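Aminoglycoside phosphotransferase (Alicyclobacillus acidocaldarius subsp. acidocaldarius, PDB 4PDY) probably transfers a phosphate group to a small-molecule acceptor, with a protein-kinase-like fold, though its own substrate is not established. Local coordinates at residues Glu109-Gln114 with Leu232-His237; Lys84-Val89 with Val240-Glu245; Glu291-Glu296 with Gln344-Leu349. All blocks are in the same frame, centred on the assembly; numbering follows the deposited sequence. Where two conformers were deposited one is given.

Contact 1 (Glu109-Gln114 with Leu232-His237); sequences EWVSGQ and LYTPQH. With HIS (histidine), chain B.
The indole of Trp-110 and the imidazole of the bound histidine lie over one another: ligand CD2 sits 3.5 Å above the centre of the Trp-110 ring, which is turned to meet it with CG anti to the backbone N (chi1 -173°). On the other segment Leu-232 reaches the same ligand with its CD1 branch, 3.7 Å from histidine CA; the Leu-232 and Val-111 side chains cross obliquely, Leu-232 CD1 lying 3.8 Å from Val-111 CB. Val-111 CG1, anti to its own N, leans on to CG2 of Thr-234. Further along, the side chains of Gln-114 and Tyr-233 run side by side in the same direction, amide and ring planes nearly perpendicular at 85°. Tyr-233 ends at Glu-122 through its OH and stacks on His-123. The backbones of Gln-114 and Tyr-233 form an antiparallel hydrogen-bonded pair: Gln-114 N gives to Tyr-233 O (2.9 Å) from above the carbonyl plane, and Tyr-233 N gives to Gln-114 O (2.8 Å) nearly along the C=O axis. One water donates to both Gln-114 OE1 and Tyr-233 O, so this carbonyl accepts two bonds. At Gly-113 a CB would fall 2.7 Å from Tyr-233 O, a clash. The ligand amine donates to Val-111 O at 2.5 Å, a main-chain acceptor backed by aromatic and aliphatic surfaces; this chemistry is consistent with the adenine-binding linker between the two lobes of kinase-like enzymes.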
loop_
_atom_site.group_PDB
_atom_site.type_symbol
_atom_site.label_atom_id
_atom_site.label_comp_id
_atom_site.label_asym_id
_atom_site.label_seq_id
_atom_site.Cartn_x
_atom_site.Cartn_y
_atom_site.Cartn_z
ATOM N N GLU A 109 -13.773 -16.495 -0.342
ATOM C CA GLU A 109 -13.321 -17.681 0.376
ATOM C C GLU A 109 -12.283 -17.188 1.369
ATOM O O GLU A 109 -11.592 -16.195 1.109
ATOM C CB GLU A 109 -12.690 -18.713 -0.583
ATOM C CG GLU A 109 -13.580 -19.221 -1.718
ATOM C CD GLU A 109 -14.723 -20.164 -1.308
ATOM O OE1 GLU A 109 -14.697 -20.761 -0.211
ATOM O OE2 GLU A 109 -15.670 -20.329 -2.116
ATOM N N TRP A 110 -12.157 -17.865 2.501
ATOM C CA TRP A 110 -11.143 -17.540 3.456
ATOM C C TRP A 110 -9.777 -17.974 3.001
ATOM O O TRP A 110 -9.620 -19.056 2.447
ATOM C CB TRP A 110 -11.412 -18.319 4.724
ATOM C CG TRP A 110 -10.546 -17.954 5.818
ATOM C CD1 TRP A 110 -9.472 -18.657 6.338
ATOM C CD2 TRP A 110 -10.713 -16.818 6.622
ATOM N NE1 TRP A 110 -8.953 -17.966 7.405
ATOM C CE2 TRP A 110 -9.703 -16.833 7.598
ATOM C CE3 TRP A 110 -11.638 -15.772 6.617
ATOM C CZ2 TRP A 110 -9.576 -15.826 8.530
ATOM C CZ3 TRP A 110 -11.509 -14.782 7.530
ATOM C CH2 TRP A 110 -10.500 -14.813 8.488
ATOM N N VAL A 111 -8.786 -17.124 3.247
ATOM C CA VAL A 111 -7.398 -17.443 2.980
ATOM C C VAL A 111 -6.666 -17.660 4.287
ATOM O O VAL A 111 -6.562 -16.750 5.103
ATOM C CB VAL A 111 -6.701 -16.312 2.204
ATOM C CG1 VAL A 111 -5.261 -16.711 1.960
ATOM C CG2 VAL A 111 -7.443 -16.045 0.909
ATOM N N SER A 112 -6.175 -18.879 4.482
ATOM C CA SER A 112 -5.388 -19.208 5.655
ATOM C C SER A 112 -4.015 -18.577 5.526
ATOM O O SER A 112 -3.356 -18.697 4.497
ATOM C CB SER A 112 -5.233 -20.731 5.805
ATOM O OG SER A 112 -6.487 -21.361 5.940
ATOM N N GLY A 113 -3.584 -17.900 6.575
ATOM C CA GLY A 113 -2.272 -17.227 6.567
ATOM C C GLY A 113 -2.147 -16.175 7.642
ATOM O O GLY A 113 -3.077 -15.971 8.436
ATOM N N GLN A 114 -1.008 -15.492 7.653
ATOM C CA GLN A 114 -0.732 -14.461 8.618
ATOM C C GLN A 114 -0.398 -13.194 7.865
ATOM O O GLN A 114 0.113 -13.256 6.753
ATOM C CB GLN A 114 0.463 -14.853 9.469
ATOM C CG GLN A 114 1.745 -14.883 8.665
ATOM C CD GLN A 114 2.857 -15.585 9.395
ATOM O OE1 GLN A 114 3.125 -16.760 9.152
ATOM N NE2 GLN A 114 3.491 -14.882 10.314
ATOM N N LEU A 232 -1.365 -11.646 2.754
ATOM C CA LEU A 232 -1.407 -12.801 3.646
ATOM C C LEU A 232 -0.351 -13.827 3.237
ATOM O O LEU A 232 -0.391 -14.357 2.126
ATOM C CB LEU A 232 -2.789 -13.413 3.565
ATOM C CG LEU A 232 -3.908 -12.484 4.028
ATOM C CD1 LEU A 232 -5.236 -13.193 3.913
ATOM C CD2 LEU A 232 -3.680 -11.995 5.449
ATOM N N TYR A 233 0.598 -14.077 4.133
ATOM C CA TYR A 233 1.640 -15.078 3.924
ATOM C C TYR A 233 1.075 -16.425 4.396
ATOM O O TYR A 233 0.676 -16.590 5.564
ATOM C CB TYR A 233 2.894 -14.720 4.706
ATOM C CG TYR A 233 4.080 -15.569 4.361
ATOM C CD1 TYR A 233 4.922 -15.210 3.314
ATOM C CD2 TYR A 233 4.364 -16.728 5.058
ATOM C CE1 TYR A 233 6.009 -15.982 2.962
ATOM C CE2 TYR A 233 5.429 -17.521 4.723
ATOM C CZ TYR A 233 6.271 -17.142 3.679
ATOM O OH TYR A 233 7.342 -17.930 3.348
ATOM N N THR A 234 0.977 -17.357 3.458
ATOM C CA THR A 234 0.209 -18.583 3.659
ATOM C C THR A 234 1.107 -19.744 4.095
ATOM O O THR A 234 2.332 -19.669 3.982
ATOM C CB THR A 234 -0.471 -19.038 2.355
ATOM O OG1 THR A 234 0.535 -19.504 1.454
ATOM C CG2 THR A 234 -1.304 -17.928 1.714
ATOM N N PRO A 235 0.505 -20.851 4.576
ATOM C CA PRO A 235 1.287 -22.048 4.866
ATOM C C PRO A 235 2.026 -22.656 3.650
ATOM O O PRO A 235 2.958 -23.436 3.830
ATOM C CB PRO A 235 0.236 -23.014 5.446
ATOM C CG PRO A 235 -0.857 -22.138 5.937
ATOM C CD PRO A 235 -0.896 -20.969 5.013
ATOM N N GLN A 236 1.634 -22.291 2.428
ATOM C CA GLN A 236 2.409 -22.678 1.245
ATOM C C GLN A 236 3.495 -21.649 0.876
ATOM O O GLN A 236 4.138 -21.756 -0.165
ATOM C CB GLN A 236 1.508 -23.001 0.046
ATOM C CG GLN A 236 0.824 -24.387 0.130
ATOM C CD GLN A 236 1.727 -25.608 -0.213
ATOM O OE1 GLN A 236 2.378 -25.686 -1.290
ATOM N NE2 GLN A 236 1.720 -26.604 0.686
ATOM N N HIS A 237 3.751 -20.713 1.782
ATOM C CA HIS A 237 4.852 -19.764 1.640
ATOM C C HIS A 237 4.699 -18.891 0.390
ATOM O O HIS A 237 5.661 -18.587 -0.308
ATOM C CB HIS A 237 6.202 -20.472 1.698
ATOM C CG HIS A 237 6.493 -21.090 3.026
ATOM N ND1 HIS A 237 7.728 -21.598 3.340
ATOM C CD2 HIS A 237 5.733 -21.235 4.139
ATOM C CE1 HIS A 237 7.714 -22.069 4.575
ATOM N NE2 HIS A 237 6.514 -21.857 5.082
HETATM N N HIS B . -6.457 -15.305 7.149
HETATM C CA HIS B . -6.415 -13.860 7.346
HETATM C C HIS B . -5.772 -13.558 8.695
HETATM O O HIS B . -6.410 -13.356 9.666
HETATM C CB HIS B . -7.818 -13.241 7.304
HETATM C CG HIS B . -8.481 -13.272 5.957
HETATM N ND1 HIS B . -9.123 -12.172 5.429
HETATM C CD2 HIS B . -8.629 -14.265 5.047
HETATM C CE1 HIS B . -9.628 -12.481 4.248
HETATM N NE2 HIS B . -9.337 -13.743 3.987
HETATM O OXT HIS B . -4.541 -13.514 8.805
HETATM O O HOH W 1 1.532 -18.511 7.388
#

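Contact 2 (Lys84-Val89 with Val240-Glu245)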
loop_
_atom_site.group_PDB
_atom_site.type_symbol
_atom_site.label_atom_id
_atom_site.label_comp_id
_atom_site.label_asym_id
_atom_site.label_seq_id
_atom_site.Cartn_x
_atom_site.Cartn_y
_atom_site.Cartn_z
ATOM N N LYS A 84 -2.970 -15.272 -6.916
ATOM C CA LYS A 84 -2.640 -14.736 -5.597
ATOM C C LYS A 84 -3.687 -13.780 -5.063
ATOM O O LYS A 84 -3.377 -12.651 -4.664
ATOM C CB LYS A 84 -1.262 -14.053 -5.605
ATOM C CG LYS A 84 -0.138 -14.909 -6.184
ATOM C CD LYS A 84 0.215 -16.078 -5.263
ATOM C CE LYS A 84 1.298 -16.951 -5.852
ATOM N NZ LYS A 84 2.602 -16.274 -6.118
ATOM N N PHE A 85 -4.930 -14.257 -5.025
ATOM C CA PHE A 85 -6.035 -13.444 -4.550
ATOM C C PHE A 85 -7.123 -14.329 -3.947
ATOM O O PHE A 85 -7.314 -15.469 -4.366
ATOM C CB PHE A 85 -6.623 -12.549 -5.647
ATOM C CG PHE A 85 -7.311 -13.294 -6.744
ATOM C CD1 PHE A 85 -6.590 -13.983 -7.719
ATOM C CD2 PHE A 85 -8.687 -13.265 -6.850
ATOM C CE1 PHE A 85 -7.235 -14.681 -8.711
ATOM C CE2 PHE A 85 -9.337 -13.935 -7.873
ATOM C CZ PHE A 85 -8.617 -14.638 -8.803
ATOM N N ALA A 86 -7.842 -13.748 -3.007
ATOM C CA ALA A 86 -8.991 -14.417 -2.408
ATOM C C ALA A 86 -10.138 -14.431 -3.406
ATOM O O ALA A 86 -10.475 -13.439 -4.028
ATOM C CB ALA A 86 -9.422 -13.722 -1.136
ATOM N N ARG A 87 -10.755 -15.581 -3.564
ATOM C CA ARG A 87 -11.761 -15.797 -4.568
ATOM C C ARG A 87 -13.144 -15.344 -4.144
ATOM O O ARG A 87 -13.641 -15.734 -3.069
ATOM C CB ARG A 87 -11.798 -17.262 -4.976
ATOM C CG ARG A 87 -10.457 -17.834 -5.368
ATOM C CD ARG A 87 -9.748 -17.001 -6.440
ATOM N NE ARG A 87 -8.295 -17.296 -6.439
ATOM C CZ ARG A 87 -7.717 -18.282 -7.107
ATOM N NH1 ARG A 87 -6.426 -18.497 -6.945
ATOM N NH2 ARG A 87 -8.418 -19.095 -7.895
ATOM N N PHE A 88 -13.811 -14.587 -5.002
ATOM C CA PHE A 88 -15.107 -14.036 -4.718
ATOM C C PHE A 88 -16.184 -15.110 -4.804
ATOM O O PHE A 88 -16.152 -15.979 -5.660
ATOM C CB PHE A 88 -15.409 -12.905 -5.715
ATOM C CG PHE A 88 -14.424 -11.738 -5.640
ATOM C CD1 PHE A 88 -14.529 -10.803 -4.649
ATOM C CD2 PHE A 88 -13.401 -11.602 -6.570
ATOM C CE1 PHE A 88 -13.652 -9.732 -4.564
ATOM C CE2 PHE A 88 -12.508 -10.557 -6.490
ATOM C CZ PHE A 88 -12.628 -9.620 -5.488
ATOM N N VAL A 89 -17.137 -15.023 -3.886
ATOM C CA VAL A 89 -18.308 -15.898 -3.842
ATOM C C VAL A 89 -19.494 -15.080 -4.314
ATOM O O VAL A 89 -19.679 -13.942 -3.887
ATOM C CB VAL A 89 -18.543 -16.451 -2.423
ATOM C CG1 VAL A 89 -19.799 -17.301 -2.415
ATOM C CG2 VAL A 89 -17.304 -17.230 -2.009
ATOM N N VAL A 240 -0.935 -13.998 -0.653
ATOM C CA VAL A 240 -2.212 -13.828 -1.295
ATOM C C VAL A 240 -2.737 -12.458 -0.918
ATOM O O VAL A 240 -2.794 -12.099 0.254
ATOM C CB VAL A 240 -3.194 -14.955 -0.871
ATOM C CG1 VAL A 240 -4.576 -14.688 -1.421
ATOM C CG2 VAL A 240 -2.682 -16.306 -1.342
ATOM N N LEU A 241 -3.083 -11.683 -1.941
ATOM C CA LEU A 241 -3.619 -10.364 -1.710
ATOM C C LEU A 241 -5.110 -10.392 -1.448
ATOM O O LEU A 241 -5.851 -11.151 -2.059
ATOM C CB LEU A 241 -3.363 -9.453 -2.908
ATOM C CG LEU A 241 -1.903 -9.130 -3.184
ATOM C CD1 LEU A 241 -1.781 -8.486 -4.558
ATOM C CD2 LEU A 241 -1.305 -8.215 -2.132
ATOM N N ILE A 242 -5.533 -9.517 -0.556
ATOM C CA ILE A 242 -6.942 -9.212 -0.376
ATOM C C ILE A 242 -7.143 -7.683 -0.455
ATOM O O ILE A 242 -6.170 -6.916 -0.408
ATOM C CB ILE A 242 -7.512 -9.795 0.918
ATOM C CG1 ILE A 242 -6.837 -9.129 2.094
ATOM C CG2 ILE A 242 -7.297 -11.317 0.949
ATOM C CD1 ILE A 242 -7.464 -9.489 3.419
ATOM N N ASP A 243 -8.394 -7.276 -0.562
ATOM C CA ASP A 243 -8.778 -5.855 -0.620
ATOM C C ASP A 243 -8.206 -5.098 -1.817
ATOM O O ASP A 243 -7.222 -4.388 -1.663
ATOM C CB ASP A 243 -8.426 -5.118 0.672
ATOM C CG ASP A 243 -9.105 -3.767 0.776
ATOM O OD1 ASP A 243 -9.816 -3.377 -0.170
ATOM O OD2 ASP A 243 -8.899 -3.094 1.806
ATOM N N PHE A 244 -8.850 -5.308 -2.957
ATOM C CA PHE A 244 -8.456 -4.681 -4.217
ATOM C C PHE A 244 -9.227 -3.388 -4.457
ATOM O O PHE A 244 -9.278 -2.923 -5.579
ATOM C CB PHE A 244 -8.659 -5.681 -5.370
ATOM C CG PHE A 244 -7.602 -6.751 -5.430
ATOM C CD1 PHE A 244 -7.692 -7.917 -4.650
ATOM C CD2 PHE A 244 -6.479 -6.568 -6.229
ATOM C CE1 PHE A 244 -6.692 -8.877 -4.725
ATOM C CE2 PHE A 244 -5.482 -7.527 -6.289
ATOM C CZ PHE A 244 -5.592 -8.670 -5.544
ATOM N N GLU A 245 -9.781 -2.777 -3.423
ATOM C CA GLU A 245 -10.660 -1.614 -3.591
ATOM C C GLU A 245 -9.918 -0.366 -4.081
ATOM O O GLU A 245 -10.540 0.505 -4.663
ATOM C CB GLU A 245 -11.404 -1.324 -2.289
ATOM C CG GLU A 245 -12.330 -2.447 -1.888
ATOM C CD GLU A 245 -13.041 -2.215 -0.578
ATOM O OE1 GLU A 245 -13.135 -1.069 -0.117
ATOM O OE2 GLU A 245 -13.496 -3.223 0.011
#
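Phe-85 holds CG in the crowded position between its backbone N and carbonyl carbon (chi1 67°), so that its ring turns back under Arg-87, while Phe-244 sets CG anti to its carbonyl carbon (chi1 -76°); its CB points toward 84-89 and CE1 of its ring lies 3.8 Å from Phe-85 CB. Val-240 places CG1 anti to N, bringing that methyl to 3.6 Å from Phe-85 C against the peptide. Ile-242 instead presents CG2, 3.8 Å from Ala-86 CB, its CG1 branch ending beside the bound histidine. A single backbone bridge joins Phe-85 to Leu-241: Leu-241 N donates to Lys-84 O (2.9 Å, 161° at the hydrogen) from well above the carbonyl plane, and Ala-86 N returns a weak bond to Leu-241 O. Arg-87 NE, 3.5 Å above the centre of the Phe-85 ring, also donates to Phe-85 O at 2.9 Å, with that oxygen in the guanidinium plane; one nitrogen thus covers the ring face while bonding the carbonyl of the same residue. The Lys-84 amine turns away to Gln-133. Buried Phe-244, next to Asp-243, also meets His-223 and Phe-134 edge-to-face, and Ile-242 O accepts from His-223. Asp-243 and Phe-244 probably correspond to the Asp-Phe of the kinase Asp-Phe-Gly motif, Glu-245 replacing glycine; close Asp-225 would probably raise the pKa of Asp-243, which the long, weak pair with Lys-58 may partly offset.

Contact 3 (Glu291-Glu296 with Gln344-Leu349)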
loop_
_atom_site.group_PDB
_atom_site.type_symbol
_atom_site.label_atom_id
_atom_site.label_comp_id
_atom_site.label_asym_id
_atom_site.label_seq_id
_atom_site.Cartn_x
_atom_site.Cartn_y
_atom_site.Cartn_z
ATOM N N GLU A 291 13.004 2.550 -14.114
ATOM C CA GLU A 291 12.065 2.104 -13.063
ATOM C C GLU A 291 12.732 2.194 -11.707
ATOM O O GLU A 291 12.110 2.628 -10.729
ATOM C CB GLU A 291 11.538 0.698 -13.337
ATOM C CG GLU A 291 10.520 0.193 -12.310
ATOM C CD GLU A 291 9.794 -1.018 -12.825
ATOM O OE1 GLU A 291 10.480 -1.978 -13.186
ATOM O OE2 GLU A 291 8.547 -1.026 -12.834
ATOM N N TYR A 292 13.984 1.759 -11.622
ATOM C CA TYR A 292 14.739 1.949 -10.381
ATOM C C TYR A 292 14.746 3.417 -9.996
ATOM O O TYR A 292 14.626 3.780 -8.844
ATOM C CB TYR A 292 16.172 1.468 -10.508
ATOM C CG TYR A 292 16.423 0.007 -10.294
ATOM C CD1 TYR A 292 16.321 -0.537 -9.015
ATOM C CD2 TYR A 292 16.778 -0.832 -11.337
ATOM C CE1 TYR A 292 16.579 -1.872 -8.778
ATOM C CE2 TYR A 292 17.037 -2.174 -11.113
ATOM C CZ TYR A 292 16.918 -2.693 -9.824
ATOM O OH TYR A 292 17.155 -4.026 -9.536
ATOM N N ARG A 293 14.975 4.285 -10.988
ATOM C CA ARG A 293 15.088 5.717 -10.677
ATOM C C ARG A 293 13.765 6.309 -10.195
ATOM O O ARG A 293 13.760 7.167 -9.321
ATOM C CB ARG A 293 15.650 6.490 -11.869
ATOM C CG ARG A 293 16.984 5.923 -12.308
ATOM C CD ARG A 293 18.109 6.911 -12.300
ATOM N NE ARG A 293 17.813 8.097 -13.085
ATOM C CZ ARG A 293 18.302 9.302 -12.821
ATOM N NH1 ARG A 293 17.956 10.321 -13.587
ATOM N NH2 ARG A 293 19.137 9.494 -11.799
ATOM N N ALA A 294 12.652 5.862 -10.776
ATOM C CA ALA A 294 11.336 6.271 -10.284
ATOM C C ALA A 294 11.120 5.832 -8.826
ATOM O O ALA A 294 10.614 6.590 -8.010
ATOM C CB ALA A 294 10.238 5.716 -11.165
ATOM N N VAL A 295 11.507 4.595 -8.512
ATOM C CA VAL A 295 11.429 4.095 -7.144
ATOM C C VAL A 295 12.329 4.943 -6.232
ATOM O O VAL A 295 11.918 5.328 -5.148
ATOM C CB VAL A 295 11.818 2.601 -7.083
ATOM C CG1 VAL A 295 12.013 2.165 -5.643
ATOM C CG2 VAL A 295 10.767 1.738 -7.756
ATOM N N GLU A 296 13.551 5.270 -6.688
ATOM C CA GLU A 296 14.408 6.114 -5.884
ATOM C C GLU A 296 13.794 7.497 -5.618
ATOM O O GLU A 296 13.941 8.045 -4.522
ATOM C CB GLU A 296 15.746 6.332 -6.579
ATOM C CG GLU A 296 16.632 5.100 -6.642
ATOM C CD GLU A 296 17.956 5.415 -7.306
ATOM O OE1 GLU A 296 17.992 5.611 -8.546
ATOM O OE2 GLU A 296 18.953 5.486 -6.569
ATOM N N GLN A 344 24.273 4.077 -6.133
ATOM C CA GLN A 344 25.462 3.528 -6.768
ATOM C C GLN A 344 25.113 2.279 -7.570
ATOM O O GLN A 344 25.600 2.120 -8.700
ATOM C CB GLN A 344 26.562 3.254 -5.738
ATOM C CG GLN A 344 27.167 4.524 -5.171
ATOM C CD GLN A 344 28.196 4.257 -4.094
ATOM O OE1 GLN A 344 28.514 3.106 -3.786
ATOM N NE2 GLN A 344 28.743 5.324 -3.526
ATOM N N GLN A 345 24.292 1.391 -6.986
ATOM C CA GLN A 345 23.869 0.160 -7.669
ATOM C C GLN A 345 23.211 0.480 -9.017
ATOM O O GLN A 345 23.491 -0.158 -10.029
ATOM C CB GLN A 345 22.915 -0.666 -6.790
ATOM C CG GLN A 345 22.526 -2.028 -7.362
ATOM C CD GLN A 345 23.665 -3.032 -7.362
ATOM O OE1 GLN A 345 24.702 -2.813 -6.753
ATOM N NE2 GLN A 345 23.472 -4.137 -8.058
ATOM N N VAL A 346 22.342 1.490 -9.025
ATOM C CA VAL A 346 21.584 1.835 -10.215
ATOM C C VAL A 346 22.500 2.384 -11.322
ATOM O O VAL A 346 22.222 2.213 -12.509
ATOM C CB VAL A 346 20.449 2.797 -9.826
ATOM C CG1 VAL A 346 19.730 3.324 -11.042
ATOM C CG2 VAL A 346 19.450 2.066 -8.932
ATOM N N GLU A 347 23.598 3.015 -10.923
ATOM C CA GLU A 347 24.633 3.444 -11.867
ATOM C C GLU A 347 25.495 2.313 -12.443
ATOM O O GLU A 347 26.131 2.511 -13.465
ATOM C CB GLU A 347 25.529 4.505 -11.217
ATOM C CG GLU A 347 24.951 5.908 -11.265
ATOM C CD GLU A 347 24.398 6.280 -12.638
ATOM O OE1 GLU A 347 25.188 6.334 -13.609
ATOM O OE2 GLU A 347 23.169 6.513 -12.748
ATOM N N HIS A 348 25.558 1.150 -11.806
ATOM C CA HIS A 348 26.241 0.010 -12.430
ATOM C C HIS A 348 25.343 -1.220 -12.431
ATOM O O HIS A 348 25.630 -2.241 -11.780
ATOM C CB HIS A 348 27.605 -0.271 -11.789
ATOM C CG HIS A 348 27.568 -0.406 -10.297
ATOM N ND1 HIS A 348 26.990 -1.482 -9.658
ATOM C CD2 HIS A 348 28.063 0.390 -9.322
ATOM C CE1 HIS A 348 27.119 -1.331 -8.352
ATOM N NE2 HIS A 348 27.759 -0.202 -8.121
ATOM N N LEU A 349 24.225 -1.084 -13.136
ATOM C CA LEU A 349 23.344 -2.231 -13.425
ATOM C C LEU A 349 23.885 -3.082 -14.579
ATOM O O LEU A 349 24.222 -4.256 -14.394
ATOM C CB LEU A 349 21.915 -1.781 -13.750
ATOM C CG LEU A 349 21.128 -1.106 -12.627
ATOM C CD1 LEU A 349 19.836 -0.534 -13.180
ATOM C CD2 LEU A 349 20.832 -2.072 -11.481
#
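Val-346 stands with CG1 anti to its backbone N (chi1 173°); its CB points toward helix 289-300 and both methyls touch it. CG2 meets CB of Tyr-292 at 3.7 Å, whereas CG1 lies 4.0 Å from CG of Arg-293. Glu-296, extended beyond CG, comes tip to tip with the valine, its OE1 3.8 Å from Val-346 CG1. The Tyr-292 ring, with CG anti to the carbonyl carbon (chi1 -84°), is approached obliquely by Val-346 CG2 and by Leu-349, whose CD1 touches Tyr-292 CD2 at 3.6 Å; Phe-278 meets it edge-to-face. Leu-349, the last modelled residue, follows the end of helix 319-347 and turns back toward the tyrosine. An alanine in place of Tyr-292 would remove the ring on which Leu-349 rests and would probably loosen the chain end. Arg-293 lends only aliphatic carbon here: its chain bends at chi2 and chi3 and its guanidinium forms salt bridges with Asp-205 and Asp-207. Mostly apolar, the contact joins helix 289-300 to the end of helix 319-347 and to Leu-349 beyond it, within the largely helical C-terminal lobe typical of aminoglycoside phosphotransferases.

From the N terminus, residues 84-89 come first and 109-114 follow, at the end of strand 103-109. After a largely helical excursion, 232-237 returns to 109-114 and closes contact 1; shortly after, 240-245 returns to 84-89 and closes contact 2, so contact 1 nests within contact 2. Strands 231-233 and 239-241 are neighbours in one sheet, and with the two centres 11 Å apart the contacts touch, Val-111 CG2 meeting Ala-86 CB. Together they tie the N-terminal sheet region to the small sheet of strands 114-115, 231-233 and 239-241, whose Leu-232 touches the ligand. Contact 3 opens later, in series, closing a span of 47 residues, nearly all helix; its centre lies about 33 Å from that of contact 1.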